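Local coordinates for uncharacterized protein (Corynebacterium diphtheriae NCTC 13129, PDB 3B4Q), which is of unknown function but folds as a small all-helical domain related in sequence to the C-terminal region of resuscitation-promoting factor Rpf1, at residues P8-V13 with T75-F80; E67-A72 with Y81-G86. One frame throughout, in Å; residues are numbered along the deposited sequence. Where two conformers were deposited one is given.

Contact 1: residues P8-V13 with T75-F80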
loop_
_atom_site.group_PDB
_atom_site.type_symbol
_atom_site.label_atom_id
_atom_site.label_comp_id
_atom_site.label_asym_id
_atom_site.label_seq_id
_atom_site.Cartn_x
_atom_site.Cartn_y
_atom_site.Cartn_z
ATOM N N PRO A 8 -7.533 10.286 7.748
ATOM C CA PRO A 8 -6.479 9.291 8.001
ATOM C C PRO A 8 -5.518 9.242 6.839
ATOM O O PRO A 8 -5.938 9.289 5.661
ATOM C CB PRO A 8 -7.223 7.948 8.089
ATOM C CG PRO A 8 -8.534 8.203 7.473
ATOM C CD PRO A 8 -8.868 9.669 7.597
ATOM N N THR A 9 -4.243 9.160 7.176
ATOM C CA THR A 9 -3.198 9.023 6.182
ATOM C C THR A 9 -2.961 7.524 5.911
ATOM O O THR A 9 -3.415 6.674 6.679
ATOM C CB THR A 9 -1.879 9.650 6.660
ATOM O OG1 THR A 9 -1.409 8.930 7.797
ATOM C CG2 THR A 9 -2.067 11.144 7.078
ATOM N N PRO A 10 -2.270 7.184 4.821
ATOM C CA PRO A 10 -1.937 5.778 4.624
ATOM C C PRO A 10 -1.276 5.123 5.854
ATOM O O PRO A 10 -1.616 3.983 6.174
ATOM C CB PRO A 10 -0.994 5.823 3.430
ATOM C CG PRO A 10 -1.580 6.980 2.598
ATOM C CD PRO A 10 -1.873 8.018 3.665
ATOM N N ARG A 11 -0.400 5.838 6.558
ATOM C CA ARG A 11 0.201 5.267 7.775
ATOM C C ARG A 11 -0.836 4.903 8.830
ATOM O O ARG A 11 -0.677 3.891 9.522
ATOM C CB ARG A 11 1.284 6.175 8.339
ATOM C CG ARG A 11 2.452 6.260 7.421
ATOM C CD ARG A 11 3.467 7.304 7.877
ATOM N NE ARG A 11 4.461 6.742 8.781
ATOM C CZ ARG A 11 5.453 7.444 9.328
ATOM N NH1 ARG A 11 6.322 6.854 10.152
ATOM N NH2 ARG A 11 5.587 8.736 9.041
ATOM N N ASP A 12 -1.905 5.687 8.931
ATOM C CA ASP A 12 -2.988 5.372 9.898
ATOM C C ASP A 12 -3.767 4.154 9.426
ATOM O O ASP A 12 -4.150 3.297 10.235
ATOM C CB ASP A 12 -3.933 6.569 10.049
ATOM C CG ASP A 12 -3.202 7.819 10.494
ATOM O OD1 ASP A 12 -2.447 7.753 11.498
ATOM O OD2 ASP A 12 -3.388 8.880 9.851
ATOM N N VAL A 13 -4.055 4.111 8.122
ATOM C CA VAL A 13 -4.767 2.962 7.552
ATOM C C VAL A 13 -4.055 1.628 7.828
ATOM O O VAL A 13 -4.730 0.595 8.061
ATOM C CB VAL A 13 -5.022 3.173 6.037
ATOM C CG1 VAL A 13 -5.653 1.897 5.392
ATOM C CG2 VAL A 13 -5.890 4.428 5.830
ATOM N N THR A 75 -5.531 5.354 -6.875
ATOM C CA THR A 75 -5.414 6.643 -6.166
ATOM C C THR A 75 -6.102 6.587 -4.819
ATOM O O THR A 75 -6.178 7.585 -4.092
ATOM C CB THR A 75 -6.002 7.847 -6.987
ATOM O OG1 THR A 75 -7.427 7.761 -6.980
ATOM C CG2 THR A 75 -5.518 7.830 -8.404
ATOM N N ASN A 76 -6.606 5.402 -4.475
ATOM C CA ASN A 76 -7.440 5.260 -3.311
ATOM C C ASN A 76 -6.770 4.285 -2.333
ATOM O O ASN A 76 -6.928 3.056 -2.450
ATOM C CB ASN A 76 -8.833 4.751 -3.747
ATOM C CG ASN A 76 -9.754 4.450 -2.584
ATOM O OD1 ASN A 76 -9.441 4.677 -1.385
ATOM N ND2 ASN A 76 -10.937 3.894 -2.936
ATOM N N PHE A 77 -5.987 4.843 -1.402
ATOM C CA PHE A 77 -5.179 3.970 -0.534
ATOM C C PHE A 77 -6.035 3.026 0.329
ATOM O O PHE A 77 -5.790 1.805 0.397
ATOM C CB PHE A 77 -4.136 4.691 0.319
ATOM C CG PHE A 77 -3.268 3.717 1.044
ATOM C CD1 PHE A 77 -2.203 3.080 0.376
ATOM C CD2 PHE A 77 -3.592 3.308 2.337
ATOM C CE1 PHE A 77 -1.449 2.135 1.022
ATOM C CE2 PHE A 77 -2.839 2.344 2.997
ATOM C CZ PHE A 77 -1.763 1.754 2.333
ATOM N N ASN A 78 -7.021 3.591 1.013
ATOM C CA ASN A 78 -7.858 2.751 1.885
ATOM C C ASN A 78 -8.516 1.655 1.051
ATOM O O ASN A 78 -8.548 0.497 1.467
ATOM C CB ASN A 78 -8.943 3.604 2.572
ATOM C CG ASN A 78 -9.796 2.779 3.483
ATOM O OD1 ASN A 78 -10.929 2.395 3.130
ATOM N ND2 ASN A 78 -9.242 2.401 4.603
ATOM N N GLY A 79 -9.001 2.005 -0.148
ATOM C CA GLY A 79 -9.667 1.006 -0.987
ATOM C C GLY A 79 -8.703 -0.088 -1.408
ATOM O O GLY A 79 -9.043 -1.291 -1.400
ATOM N N PHE A 80 -7.484 0.316 -1.769
ATOM C CA PHE A 80 -6.480 -0.662 -2.214
ATOM C C PHE A 80 -6.095 -1.612 -1.085
ATOM O O PHE A 80 -6.030 -2.833 -1.269
ATOM C CB PHE A 80 -5.237 0.087 -2.705
ATOM C CG PHE A 80 -4.076 -0.822 -3.041
ATOM C CD1 PHE A 80 -4.086 -1.599 -4.189
ATOM C CD2 PHE A 80 -2.974 -0.922 -2.168
ATOM C CE1 PHE A 80 -3.026 -2.454 -4.499
ATOM C CE2 PHE A 80 -1.912 -1.777 -2.480
ATOM C CZ PHE A 80 -1.944 -2.543 -3.664
#

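Contact 2: residues E67-A72 with Y81-G86. With SO4 (sulfate ion), chain C.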
loop_
_atom_site.group_PDB
_atom_site.type_symbol
_atom_site.label_atom_id
_atom_site.label_comp_id
_atom_site.label_asym_id
_atom_site.label_seq_id
_atom_site.Cartn_x
_atom_site.Cartn_y
_atom_site.Cartn_z
ATOM N N GLU A 67 -3.155 -7.685 -8.951
ATOM C CA GLU A 67 -2.984 -6.731 -10.038
ATOM C C GLU A 67 -4.285 -5.997 -10.327
ATOM O O GLU A 67 -4.294 -4.790 -10.560
ATOM C CB GLU A 67 -2.463 -7.440 -11.316
ATOM C CG GLU A 67 -2.566 -6.597 -12.589
ATOM C CD GLU A 67 -1.513 -5.509 -12.673
ATOM O OE1 GLU A 67 -0.542 -5.568 -11.885
ATOM O OE2 GLU A 67 -1.646 -4.591 -13.533
ATOM N N ALA A 68 -5.390 -6.731 -10.316
ATOM C CA ALA A 68 -6.674 -6.113 -10.648
ATOM C C ALA A 68 -7.067 -5.102 -9.594
ATOM O O ALA A 68 -7.501 -3.996 -9.917
ATOM C CB ALA A 68 -7.752 -7.158 -10.786
ATOM N N PHE A 69 -6.887 -5.480 -8.327
ATOM C CA PHE A 69 -7.196 -4.520 -7.251
ATOM C C PHE A 69 -6.276 -3.271 -7.222
ATOM O O PHE A 69 -6.680 -2.178 -6.819
ATOM C CB PHE A 69 -7.256 -5.213 -5.917
ATOM C CG PHE A 69 -8.535 -6.001 -5.701
ATOM C CD1 PHE A 69 -9.786 -5.443 -6.010
ATOM C CD2 PHE A 69 -8.494 -7.294 -5.182
ATOM C CE1 PHE A 69 -10.991 -6.166 -5.793
ATOM C CE2 PHE A 69 -9.671 -8.014 -4.968
ATOM C CZ PHE A 69 -10.923 -7.453 -5.285
ATOM N N TYR A 70 -5.039 -3.439 -7.668
ATOM C CA TYR A 70 -4.155 -2.298 -7.873
ATOM C C TYR A 70 -4.757 -1.377 -8.934
ATOM O O TYR A 70 -4.903 -0.183 -8.718
ATOM C CB TYR A 70 -2.768 -2.799 -8.282
ATOM C CG TYR A 70 -1.784 -1.729 -8.700
ATOM C CD1 TYR A 70 -1.311 -0.778 -7.793
ATOM C CD2 TYR A 70 -1.278 -1.705 -10.001
ATOM C CE1 TYR A 70 -0.391 0.196 -8.201
ATOM C CE2 TYR A 70 -0.350 -0.771 -10.394
ATOM C CZ TYR A 70 0.088 0.184 -9.505
ATOM O OH TYR A 70 1.015 1.141 -9.887
ATOM N N GLN A 71 -5.119 -1.945 -10.082
ATOM C CA GLN A 71 -5.632 -1.092 -11.173
ATOM C C GLN A 71 -6.981 -0.460 -10.809
ATOM O O GLN A 71 -7.317 0.642 -11.270
ATOM C CB GLN A 71 -5.725 -1.859 -12.493
ATOM C CG GLN A 71 -4.361 -2.376 -12.966
ATOM C CD GLN A 71 -3.351 -1.285 -13.375
ATOM O OE1 GLN A 71 -3.682 -0.093 -13.469
ATOM N NE2 GLN A 71 -2.107 -1.705 -13.629
ATOM N N ALA A 72 -7.742 -1.152 -9.975
ATOM C CA ALA A 72 -9.033 -0.619 -9.567
ATOM C C ALA A 72 -8.933 0.429 -8.464
ATOM O O ALA A 72 -9.927 1.044 -8.121
ATOM C CB ALA A 72 -9.972 -1.741 -9.166
ATOM N N TYR A 81 -5.845 -1.047 0.078
ATOM C CA TYR A 81 -5.436 -1.857 1.220
ATOM C C TYR A 81 -6.563 -2.802 1.627
ATOM O O TYR A 81 -6.328 -4.001 1.831
ATOM C CB TYR A 81 -5.060 -0.963 2.380
ATOM C CG TYR A 81 -4.662 -1.756 3.615
ATOM C CD1 TYR A 81 -3.506 -2.576 3.611
ATOM C CD2 TYR A 81 -5.449 -1.733 4.766
ATOM C CE1 TYR A 81 -3.160 -3.341 4.745
ATOM C CE2 TYR A 81 -5.117 -2.482 5.892
ATOM C CZ TYR A 81 -3.956 -3.268 5.894
ATOM O OH TYR A 81 -3.617 -4.031 7.033
HETATM N N MSE A 82 -7.784 -2.290 1.701
HETATM C CA MSE A 82 -8.897 -3.143 2.129
HETATM C C MSE A 82 -9.140 -4.278 1.115
HETATM O O MSE A 82 -9.365 -5.450 1.508
HETATM C CB MSE A 82 -10.167 -2.321 2.436
HETATM C CG MSE A 82 -9.985 -1.367 3.632
HETATM SE SE MSE A 82 -9.476 -2.281 5.309
HETATM C CE MSE A 82 -11.187 -3.107 5.728
ATOM N N ALA A 83 -9.029 -3.957 -0.167
ATOM C CA ALA A 83 -9.260 -4.954 -1.196
ATOM C C ALA A 83 -8.208 -6.074 -1.107
ATOM O O ALA A 83 -8.506 -7.282 -1.350
ATOM C CB ALA A 83 -9.186 -4.279 -2.542
ATOM N N ASN A 84 -6.973 -5.700 -0.791
ATOM C CA ASN A 84 -5.865 -6.695 -0.792
ATOM C C ASN A 84 -5.474 -7.153 0.611
ATOM O O ASN A 84 -4.426 -7.792 0.804
ATOM C CB ASN A 84 -4.663 -6.134 -1.534
ATOM C CG ASN A 84 -4.866 -6.118 -3.057
ATOM O OD1 ASN A 84 -4.673 -5.074 -3.710
ATOM N ND2 ASN A 84 -5.330 -7.230 -3.604
ATOM N N ARG A 85 -6.331 -6.851 1.593
ATOM C CA ARG A 85 -5.960 -7.115 2.980
ATOM C C ARG A 85 -5.787 -8.603 3.243
ATOM O O ARG A 85 -4.863 -9.008 3.968
ATOM C CB ARG A 85 -6.948 -6.495 3.974
ATOM C CG ARG A 85 -6.358 -6.394 5.368
ATOM C CD ARG A 85 -7.225 -5.537 6.269
ATOM N NE ARG A 85 -8.586 -6.050 6.390
ATOM C CZ ARG A 85 -8.960 -6.995 7.251
ATOM N NH1 ARG A 85 -8.093 -7.536 8.091
ATOM N NH2 ARG A 85 -10.237 -7.378 7.282
ATOM N N GLY A 86 -6.670 -9.420 2.663
ATOM C CA GLY A 86 -6.536 -10.871 2.872
ATOM C C GLY A 86 -5.230 -11.369 2.227
ATOM O O GLY A 86 -4.519 -12.228 2.787
HETATM S S SO4 C . -10.112 -10.997 8.896
HETATM O O1 SO4 C . -11.123 -11.076 7.848
HETATM O O2 SO4 C . -9.145 -12.085 8.848
HETATM O O3 SO4 C . -10.865 -11.158 10.145
HETATM O O4 SO4 C . -9.465 -9.693 8.916
#

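Contact 1: residues P8-V13 with T75-F80
Pro10 lies over one face of the Phe77 ring, a CH-pi contact that joins the short N-terminal helix 10-13 to the first turn of helix 77-83 in this all-helical domain. Pro10 CB stands 3.9 Å from the ring centroid and 15° off the normal, displaced toward the rim on the side of CG and CD2. The rim of the same ring is met by Val13, which comes in near the ring plane with its CG1 methyl 3.7 Å from Phe77 CE2. That methyl also touches the amide nitrogen of Asn78, a polar group packed against an apolar one, with Val13 CG1 3.7 Å from Asn78 ND2. With chi1 at -174°, the Phe77 ring extends from the helix start opposite the backbone N, toward Pro10 and inward, where Val25 of helix 19-35 and Ala43 and Val44 of helix 39-56 continue the apolar packing.

Side-chain hydrogen bonds brace both helix starts. Thr9, the N-cap residue of helix 10-13, gives two hydrogen bonds to one carboxylate oxygen: its backbone N reaches Asp12 OD2 close to the carboxylate plane, on the anti side, whereas its hydroxyl OG1 comes from above that plane. OG1 also has a weak hydrogen bond with Gln29 of helix 19-35. On the other segment Asn76 is the N-cap, and from outside the two segments Glu40 OE2 of helix 39-56 accepts from Phe77 N. The capping bond runs from Gly79 N to Asn76 OD1 at 3.0 Å, with the donor well above the carbonyl plane of the amide.

Contact 2: residues E67-A72 with Y81-G86
The amide of Asn84, a buried residue, packs against the Phe69 side chain with no hydrogen bond between the two segments: Asn84 OD1 is 3.4 Å from Phe69 CB, and Asn84 ND2 is 3.5 Å from Phe69 CD2. This contact joins two roughly antiparallel helices of the all-helical domain, 64-72 and 77-83, at the break where the latter gives way to helix 85-91. Asn84 is the first residue to leave helical geometry there and is also the N-cap of the next helix, although its side chain makes no capping bond. The amide and ring planes stand 72° apart, with ND2 near the ring edge. Phe69 CG is anti to the carbonyl carbon (chi1 -76°), a torsion that swings the ring across to helix 77-83, where Ala83 presents its methyl to one face. Ala83 CB sits 3.9 Å from the ring centroid in a CH-pi contact, nearest to CG and CD1.

The next residue, Tyr70, packs on helix 39-56, stacking its ring with Tyr48 and hydrogen-bonding through its hydroxyl to Asp45. One helical turn links Glu67 to Gln71, whose NE2 donates an almost straight bond to Glu67 OE2, while Gln71 OE1 accepts from Arg74. Beyond the break, Arg85 takes no part in the packing against 67-72 and binds a sulfate ion, probably from the crystallisation liquor. A single sulfate oxygen lies in the guanidinium plane between the two terminal nitrogens, with O4 at 2.7 Å from Arg85 NH1 and 2.9 Å from Arg85 NH2.

Overall arrangement
From the N terminus the chain forms helix 10-13, then the long helices 19-35 and 39-56, and turns through helix 64-72 into helices 77-83 and 85-91. Contact 1 closes a long loop of 61 intervening residues, bringing the N-terminal helix to the start of helix 77-83. Contact 2 closes a short one, pairing helix 64-72 with the far end of that same helix. The two cross along the sequence, since 67-72 lies within the loop of contact 1 and 81-86 beyond it. Both contacts use helix 77-83, contact 1 its start and contact 2 its end, and they also touch: Phe80 CE1 packs 3.6 Å from Tyr70 CA, and Val13 CG1 meets Tyr81 CD2 at 3.7 Å.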